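PDB 2D81: PHB depolymerase from Penicillium funiculosum, which hydrolyses the ester bonds of polyhydroxybutyrate, breaking this microbial storage polyester down into soluble products. Local coordinates for residues A[76-79]-A[84-87]; A[111-116]-A[125-130]; A[142-147]-A[242-247]. One frame throughout, in Å; residues are numbered along the deposited sequence.

Overall arrangement
From the N terminus, contact 1 comes first: it closes the short loop that follows helix 68-77 before strand 92-98. Contact 2 then joins helix 106-116 to strand 125-130, the last two elements of a beta-alpha-beta unit at one edge of the main sheet. Contact 3 spans the longest separation, bringing the loop between strands 137-139 and 157-159 to helix 240-244. The three follow in series, neither nesting nor crossing. The centres of contacts 1 and 2 are about 20 Å apart, whereas contacts 1 and 3, about 37 Å between centres, lie on opposite sides of the chain's centre.

Contact 1. Residues A[76-79]-A[84-87]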
loop_
_atom_site.group_PDB
_atom_site.type_symbol
_atom_site.label_atom_id
_atom_site.label_comp_id
_atom_site.label_asym_id
_atom_site.label_seq_id
_atom_site.Cartn_x
_atom_site.Cartn_y
_atom_site.Cartn_z
ATOM N N SER A 76 -8.077 17.396 -13.215
ATOM C CA SER A 76 -9.457 17.862 -13.155
ATOM C C SER A 76 -10.053 17.741 -11.754
ATOM O O SER A 76 -10.800 18.618 -11.320
ATOM C CB SER A 76 -10.318 17.080 -14.149
ATOM O OG SER A 76 -9.840 17.254 -15.470
ATOM N N TRP A 77 -9.717 16.661 -11.051
ATOM C CA TRP A 77 -10.310 16.393 -9.742
ATOM C C TRP A 77 -9.584 17.093 -8.597
ATOM O O TRP A 77 -10.062 17.090 -7.465
ATOM C CB TRP A 77 -10.338 14.885 -9.462
ATOM C CG TRP A 77 -11.092 14.080 -10.482
ATOM C CD1 TRP A 77 -12.077 14.528 -11.317
ATOM C CD2 TRP A 77 -10.944 12.681 -10.750
ATOM N NE1 TRP A 77 -12.553 13.492 -12.089
ATOM C CE2 TRP A 77 -11.874 12.349 -11.761
ATOM C CE3 TRP A 77 -10.118 11.673 -10.232
ATOM C CZ2 TRP A 77 -11.999 11.049 -12.267
ATOM C CZ3 TRP A 77 -10.245 10.379 -10.738
ATOM C CH2 TRP A 77 -11.178 10.081 -11.745
ATOM N N SER A 78 -8.432 17.687 -8.890
ATOM C CA SER A 78 -7.597 18.279 -7.847
ATOM C C SER A 78 -8.368 19.285 -6.998
ATOM O O SER A 78 -8.909 20.264 -7.512
ATOM C CB SER A 78 -6.377 18.965 -8.472
ATOM O OG SER A 78 -5.561 19.552 -7.467
ATOM N N GLY A 79 -8.418 19.033 -5.693
ATOM C CA GLY A 79 -9.075 19.960 -4.790
ATOM C C GLY A 79 -10.542 19.652 -4.555
ATOM O O GLY A 79 -11.188 20.284 -3.715
ATOM N N SER A 84 -5.565 18.327 -3.340
ATOM C CA SER A 84 -4.809 19.088 -4.331
ATOM C C SER A 84 -3.548 18.347 -4.765
ATOM O O SER A 84 -2.756 17.910 -3.931
ATOM C CB SER A 84 -4.419 20.454 -3.766
ATOM O OG SER A 84 -3.582 21.151 -4.673
ATOM N N VAL A 85 -3.367 18.203 -6.075
ATOM C CA VAL A 85 -2.191 17.520 -6.596
ATOM C C VAL A 85 -0.912 18.313 -6.351
ATOM O O VAL A 85 0.190 17.789 -6.511
ATOM C CB VAL A 85 -2.328 17.231 -8.107
ATOM C CG1 VAL A 85 -3.473 16.259 -8.342
ATOM C CG2 VAL A 85 -2.559 18.522 -8.874
ATOM N N ALA A 86 -1.058 19.573 -5.954
ATOM C CA ALA A 86 0.091 20.370 -5.532
ATOM C C ALA A 86 0.832 19.679 -4.388
ATOM O O ALA A 86 2.052 19.802 -4.260
ATOM C CB ALA A 86 -0.368 21.762 -5.098
ATOM N N ASN A 87 0.094 18.950 -3.556
ATOM C CA ASN A 87 0.717 18.220 -2.457
ATOM C C ASN A 87 1.770 17.243 -2.962
ATOM O O ASN A 87 2.796 17.034 -2.312
ATOM C CB ASN A 87 -0.327 17.445 -1.647
ATOM C CG ASN A 87 -1.314 18.351 -0.944
ATOM O OD1 ASN A 87 -1.031 19.522 -0.692
ATOM N ND2 ASN A 87 -2.479 17.805 -0.607
HETATM O O HOH W 1 -6.002 22.164 -6.704
#
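Gly79 and Ser84 bring the backbone back on itself in the chain that follows helix 68-77, with Gly79 CA 4.4 Å from Ser84 CA. The positive phi of Gly79 (92°) suits this reversal: a side chain there would be jammed against the carbonyl oxygen of Ser78. The contact itself is carried by the Ser78 hydroxyl. OG stands anti to its own backbone nitrogen (chi1 180°), which points it across the gap into the start of 84-87. There it accepts a hydrogen bond from Val85 N, 2.9 Å from Ser78 OG and nearly straight at 163°. The same oxygen lies over the Ser84 backbone, 3.3 Å from Ser84 CA, and against one methyl of Val85, with Ser78 OG to Val85 CG2 at 3.5 Å. The other methyl, CG1, rests more loosely beside the Ser78 CB and OG atoms, so the oxygen that takes the Val85 N-H also has both valine methyls beside it. A water 2.8 Å from Ser78 OG also reaches Ser84 OG through a weak link, a second, looser tie between the two serines. Ser84 in turn organises its own segment: Ser84 OG accepts from Ala86 N at 3.2 Å, and Ser84 O accepts from Asn87 N. Nearby, Trp77 packs on Tyr48, Asp49, Arg52 and Gln297, and Asn87 ND2 is bonded to Ser33 OG. The arrangement is that of an ST turn at Ser84 met by a serine following helix 68-77, closing a short surface loop between helix 68-77 and strand 92-98 of the alpha/beta hydrolase fold.

Contact 2. Residues A[111-116]-A[125-130]; sequences QLKAQL and VSYVTT
The Tyr127 ring receives the aliphatic part of Lys113 at an oblique angle on its CD2 side, and no other residue of helix segment 111-116 touches it. Lys113 CD comes closest, 3.6 Å from Tyr127 CD2 and 3.9 Å from Tyr127 CG. Nearer the helix, Lys113 CB lies 3.9 Å from both Tyr127 CD2 and Tyr127 CE2. The Tyr127 side chain also touches Met109 and Asn110 of the same helix and Met95 and Thr97 of strand 92-98. Lys113 owes this reach to a fully extended chain: CG is anti to the backbone nitrogen (chi1 -180°), and every later torsion is also near trans. The methylenes cross the tyrosine side chain at a slant, carrying the ammonium to the root of that side chain, where Lys113 NZ is 4.1 Å from Tyr127 CB. No hydrogen bond crosses between the two segments, so the contact is one of van der Waals packing between the methylenes and the tyrosine. Lys113 is exposed, consistent with its ammonium reaching solvent. An alanine at Tyr127 would strip away the ring against which Lys113 packs, and the lysine chain would probably be set free to turn while Met109 and Met95 lost part of their covering. Strand 125-130 runs at the edge of the main sheet, parallel to strand 92-98 and bonded to it through backbone groups of Ser126, Val128 and Thr130. Helix 106-116 forms the crossover between those two strands in a beta-alpha-beta unit, and on another flank its Gln115 packs against Pro70, Thr71 and Met74 of helix 68-77.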
loop_
_atom_site.group_PDB
_atom_site.type_symbol
_atom_site.label_atom_id
_atom_site.label_comp_id
_atom_site.label_asym_id
_atom_site.label_seq_id
_atom_site.Cartn_x
_atom_site.Cartn_y
_atom_site.Cartn_z
ATOM N N GLN A 111 4.694 3.505 -16.307
ATOM C CA GLN A 111 3.628 4.460 -16.602
ATOM C C GLN A 111 3.175 5.197 -15.343
ATOM O O GLN A 111 2.809 6.371 -15.402
ATOM C CB GLN A 111 2.423 3.760 -17.240
ATOM C CG GLN A 111 2.639 3.275 -18.671
ATOM C CD GLN A 111 2.938 4.403 -19.639
ATOM O OE1 GLN A 111 4.063 4.899 -19.706
ATOM N NE2 GLN A 111 1.923 4.823 -20.393
ATOM N N LEU A 112 3.188 4.508 -14.206
ATOM C CA LEU A 112 2.934 5.175 -12.933
ATOM C C LEU A 112 3.997 6.238 -12.680
ATOM O O LEU A 112 3.685 7.348 -12.247
ATOM C CB LEU A 112 2.933 4.168 -11.781
ATOM C CG LEU A 112 2.860 4.763 -10.367
ATOM C CD1 LEU A 112 1.556 5.525 -10.171
ATOM C CD2 LEU A 112 2.960 3.630 -9.350
ATOM N N LYS A 113 5.254 5.896 -12.947
ATOM C CA LYS A 113 6.343 6.851 -12.780
ATOM C C LYS A 113 6.100 8.073 -13.660
ATOM O O LYS A 113 6.221 9.209 -13.209
ATOM C CB LYS A 113 7.678 6.208 -13.154
ATOM C CG LYS A 113 8.875 7.140 -13.004
ATOM C CD LYS A 113 10.164 6.425 -13.370
ATOM C CE LYS A 113 11.371 7.319 -13.154
ATOM N NZ LYS A 113 12.624 6.647 -13.591
ATOM N N ALA A 114 5.752 7.828 -14.919
ATOM C CA ALA A 114 5.539 8.908 -15.877
ATOM C C ALA A 114 4.368 9.774 -15.436
ATOM O O ALA A 114 4.417 11.005 -15.519
ATOM C CB ALA A 114 5.270 8.331 -17.256
ATOM N N GLN A 115 3.311 9.119 -14.968
ATOM C CA GLN A 115 2.111 9.825 -14.535
ATOM C C GLN A 115 2.409 10.750 -13.358
ATOM O O GLN A 115 2.064 11.931 -13.387
ATOM C CB GLN A 115 1.030 8.822 -14.137
ATOM C CG GLN A 115 -0.225 9.460 -13.568
ATOM C CD GLN A 115 -1.205 8.430 -13.054
ATOM O OE1 GLN A 115 -0.847 7.566 -12.255
ATOM N NE2 GLN A 115 -2.454 8.520 -13.504
ATOM N N LEU A 116 3.045 10.208 -12.325
ATOM C CA LEU A 116 3.373 10.994 -11.139
ATOM C C LEU A 116 4.416 12.061 -11.456
ATOM O O LEU A 116 4.489 13.082 -10.779
ATOM C CB LEU A 116 3.876 10.077 -10.016
ATOM C CG LEU A 116 2.819 9.118 -9.460
ATOM C CD1 LEU A 116 3.433 8.195 -8.423
ATOM C CD2 LEU A 116 1.682 9.923 -8.855
ATOM N N VAL A 125 11.946 11.254 -5.677
ATOM C CA VAL A 125 11.422 10.005 -6.224
ATOM C C VAL A 125 12.546 8.974 -6.318
ATOM O O VAL A 125 13.629 9.278 -6.812
ATOM C CB VAL A 125 10.828 10.216 -7.638
ATOM C CG1 VAL A 125 10.336 8.888 -8.203
ATOM C CG2 VAL A 125 9.689 11.218 -7.580
ATOM N N SER A 126 12.288 7.760 -5.841
ATOM C CA SER A 126 13.212 6.651 -6.056
ATOM C C SER A 126 12.500 5.525 -6.793
ATOM O O SER A 126 11.510 4.987 -6.305
ATOM C CB SER A 126 13.747 6.128 -4.722
ATOM O OG SER A 126 14.612 5.019 -4.921
ATOM N N TYR A 127 13.001 5.181 -7.974
ATOM C CA TYR A 127 12.424 4.091 -8.745
ATOM C C TYR A 127 13.474 2.999 -8.888
ATOM O O TYR A 127 14.554 3.230 -9.439
ATOM C CB TYR A 127 11.986 4.596 -10.126
ATOM C CG TYR A 127 11.219 3.593 -10.965
ATOM C CD1 TYR A 127 11.876 2.574 -11.656
ATOM C CD2 TYR A 127 9.833 3.683 -11.094
ATOM C CE1 TYR A 127 11.169 1.672 -12.462
ATOM C CE2 TYR A 127 9.119 2.791 -11.894
ATOM C CZ TYR A 127 9.793 1.790 -12.576
ATOM O OH TYR A 127 9.090 0.920 -13.378
ATOM N N VAL A 128 13.150 1.817 -8.377
ATOM C CA VAL A 128 14.107 0.719 -8.302
ATOM C C VAL A 128 13.611 -0.513 -9.054
ATOM O O VAL A 128 12.444 -0.901 -8.939
ATOM C CB VAL A 128 14.376 0.330 -6.834
ATOM C CG1 VAL A 128 15.346 -0.838 -6.767
ATOM C CG2 VAL A 128 14.928 1.527 -6.080
ATOM N N THR A 129 14.506 -1.121 -9.827
ATOM C CA THR A 129 14.215 -2.394 -10.473
ATOM C C THR A 129 15.162 -3.457 -9.936
ATOM O O THR A 129 16.379 -3.272 -9.940
ATOM C CB THR A 129 14.392 -2.301 -12.005
ATOM O OG1 THR A 129 13.522 -1.288 -12.525
ATOM C CG2 THR A 129 14.059 -3.634 -12.664
ATOM N N THR A 130 14.605 -4.566 -9.465
ATOM C CA THR A 130 15.424 -5.708 -9.078
ATOM C C THR A 130 15.478 -6.698 -10.231
ATOM O O THR A 130 14.457 -7.245 -10.649
ATOM C CB THR A 130 14.861 -6.411 -7.830
ATOM O OG1 THR A 130 14.941 -5.522 -6.707
ATOM C CG2 THR A 130 15.650 -7.677 -7.523
#

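Contact 3. Residues A[142-147]-A[242-247]; sequences NGAGDN and IQNTGY
Asn244 pushes its amide into the turn formed by Gly143 to Asp146, and both N-H bonds of ND2 are put to use there. One goes to the backbone, with Asn244 ND2 2.8 Å from Ala144 O; the carbonyl oxygen lies close to the amide plane, but the donor stands above the carbonyl plane. The other goes to Asp146 OD2, also 2.8 Å from Asn244 ND2, reaching it on the syn side and tilted out of the carboxylate plane. The amide takes up this position because CG is anti to the carbonyl carbon of Asn244 (chi1 -75°), beside its backbone nitrogen. Asp146 has the same first torsion (chi1 -83°), CG again beside the backbone nitrogen, which turns OD2 to Asn244 and OD1 back to Gly143 N, a weak bond. The two side chains run antiparallel past one another, their carboxylate and amide planes 60° apart. Gly143 leaves room for this: a CB there would collide with Asn244 ND2. A water lies 2.6 Å from Asp146 OD1 and 2.8 Å from Asn244 O. A second water sits 3.0 Å from Ala144 N and is weakly tied to Asn244 OD1. Ile157 touches both Asp146 and Asn244. The turn is closed by Asp146 N donating to Gly143 O at 3.0 Å, with Gly145 taking the positive phi of its third position. The whole is a type II beta turn clasped by an asparagine of helix 240-244, joining the loop between strands 137-139 and 157-159 to that helix.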
loop_
_atom_site.group_PDB
_atom_site.type_symbol
_atom_site.label_atom_id
_atom_site.label_comp_id
_atom_site.label_asym_id
_atom_site.label_seq_id
_atom_site.Cartn_x
_atom_site.Cartn_y
_atom_site.Cartn_z
ATOM N N ASN A 142 14.749 -15.307 4.483
ATOM C CA ASN A 142 13.962 -16.488 4.158
ATOM C C ASN A 142 12.758 -16.614 5.086
ATOM O O ASN A 142 12.733 -17.460 5.983
ATOM C CB ASN A 142 14.847 -17.734 4.261
ATOM C CG ASN A 142 15.922 -17.772 3.193
ATOM O OD1 ASN A 142 16.998 -18.341 3.395
ATOM N ND2 ASN A 142 15.634 -17.175 2.043
ATOM N N GLY A 143 11.764 -15.760 4.865
ATOM C CA GLY A 143 10.551 -15.822 5.656
ATOM C C GLY A 143 9.853 -17.162 5.526
ATOM O O GLY A 143 9.888 -17.790 4.468
ATOM N N ALA A 144 9.216 -17.602 6.606
ATOM C CA ALA A 144 8.573 -18.913 6.634
ATOM C C ALA A 144 7.599 -19.089 5.472
ATOM O O ALA A 144 6.648 -18.329 5.331
ATOM C CB ALA A 144 7.840 -19.101 7.960
ATOM N N GLY A 145 7.844 -20.098 4.641
ATOM C CA GLY A 145 6.910 -20.422 3.578
ATOM C C GLY A 145 7.027 -19.561 2.330
ATOM O O GLY A 145 6.207 -19.679 1.415
ATOM N N ASP A 146 8.041 -18.700 2.284
ATOM C CA ASP A 146 8.269 -17.841 1.124
ATOM C C ASP A 146 8.373 -18.661 -0.157
ATOM O O ASP A 146 8.925 -19.760 -0.154
ATOM C CB ASP A 146 9.564 -17.034 1.285
ATOM C CG ASP A 146 9.381 -15.766 2.108
ATOM O OD1 ASP A 146 10.310 -14.930 2.101
ATOM O OD2 ASP A 146 8.327 -15.599 2.758
ATOM N N ASN A 147 7.854 -18.117 -1.253
ATOM C CA ASN A 147 8.106 -18.682 -2.573
ATOM C C ASN A 147 9.417 -18.134 -3.121
ATOM O O ASN A 147 9.914 -17.104 -2.660
ATOM C CB ASN A 147 6.971 -18.329 -3.535
ATOM C CG ASN A 147 6.690 -16.842 -3.578
ATOM O OD1 ASN A 147 6.201 -16.270 -2.604
ATOM N ND2 ASN A 147 7.006 -16.204 -4.704
ATOM N N ILE A 242 2.211 -9.907 7.369
ATOM C CA ILE A 242 2.579 -9.100 8.523
ATOM C C ILE A 242 3.997 -9.411 8.993
ATOM O O ILE A 242 4.735 -8.511 9.398
ATOM C CB ILE A 242 1.583 -9.331 9.682
ATOM C CG1 ILE A 242 0.204 -8.801 9.274
ATOM C CG2 ILE A 242 2.077 -8.642 10.956
ATOM C CD1 ILE A 242 -0.926 -9.272 10.160
ATOM N N GLN A 243 4.382 -10.682 8.928
ATOM C CA GLN A 243 5.651 -11.119 9.501
ATOM C C GLN A 243 6.789 -11.256 8.493
ATOM O O GLN A 243 7.945 -10.986 8.822
ATOM C CB GLN A 243 5.471 -12.453 10.224
ATOM C CG GLN A 243 4.525 -12.395 11.410
ATOM C CD GLN A 243 4.422 -13.725 12.124
ATOM O OE1 GLN A 243 4.084 -14.743 11.518
ATOM N NE2 GLN A 243 4.712 -13.725 13.420
ATOM N N ASN A 244 6.466 -11.678 7.275
ATOM C CA ASN A 244 7.491 -12.053 6.300
ATOM C C ASN A 244 7.984 -10.904 5.416
ATOM O O ASN A 244 8.963 -11.065 4.689
ATOM C CB ASN A 244 6.972 -13.180 5.401
ATOM C CG ASN A 244 6.952 -14.532 6.095
ATOM O OD1 ASN A 244 6.776 -14.624 7.308
ATOM N ND2 ASN A 244 7.113 -15.593 5.314
ATOM N N THR A 245 7.315 -9.754 5.470
ATOM C CA THR A 245 7.656 -8.649 4.579
ATOM C C THR A 245 8.809 -7.804 5.102
ATOM O O THR A 245 9.523 -7.172 4.325
ATOM C CB THR A 245 6.452 -7.722 4.336
ATOM O OG1 THR A 245 5.870 -7.353 5.592
ATOM C CG2 THR A 245 5.411 -8.421 3.468
ATOM N N GLY A 246 8.983 -7.779 6.420
ATOM C CA GLY A 246 10.129 -7.086 6.983
ATOM C C GLY A 246 9.909 -5.642 7.407
ATOM O O GLY A 246 10.854 -4.984 7.840
ATOM N N TYR A 247 8.683 -5.138 7.296
ATOM C CA TYR A 247 8.395 -3.779 7.760
ATOM C C TYR A 247 8.677 -3.647 9.250
ATOM O O TYR A 247 9.243 -2.648 9.700
ATOM C CB TYR A 247 6.931 -3.398 7.526
ATOM C CG TYR A 247 6.524 -3.211 6.085
ATOM C CD1 TYR A 247 5.998 -4.265 5.347
ATOM C CD2 TYR A 247 6.626 -1.961 5.470
ATOM C CE1 TYR A 247 5.575 -4.084 4.033
ATOM C CE2 TYR A 247 6.211 -1.769 4.157
ATOM C CZ TYR A 247 5.683 -2.835 3.446
ATOM O OH TYR A 247 5.252 -2.652 2.156
HETATM O O HOH W 2 10.700 -12.972 3.709
HETATM O O HOH W 3 9.312 -16.111 9.150
#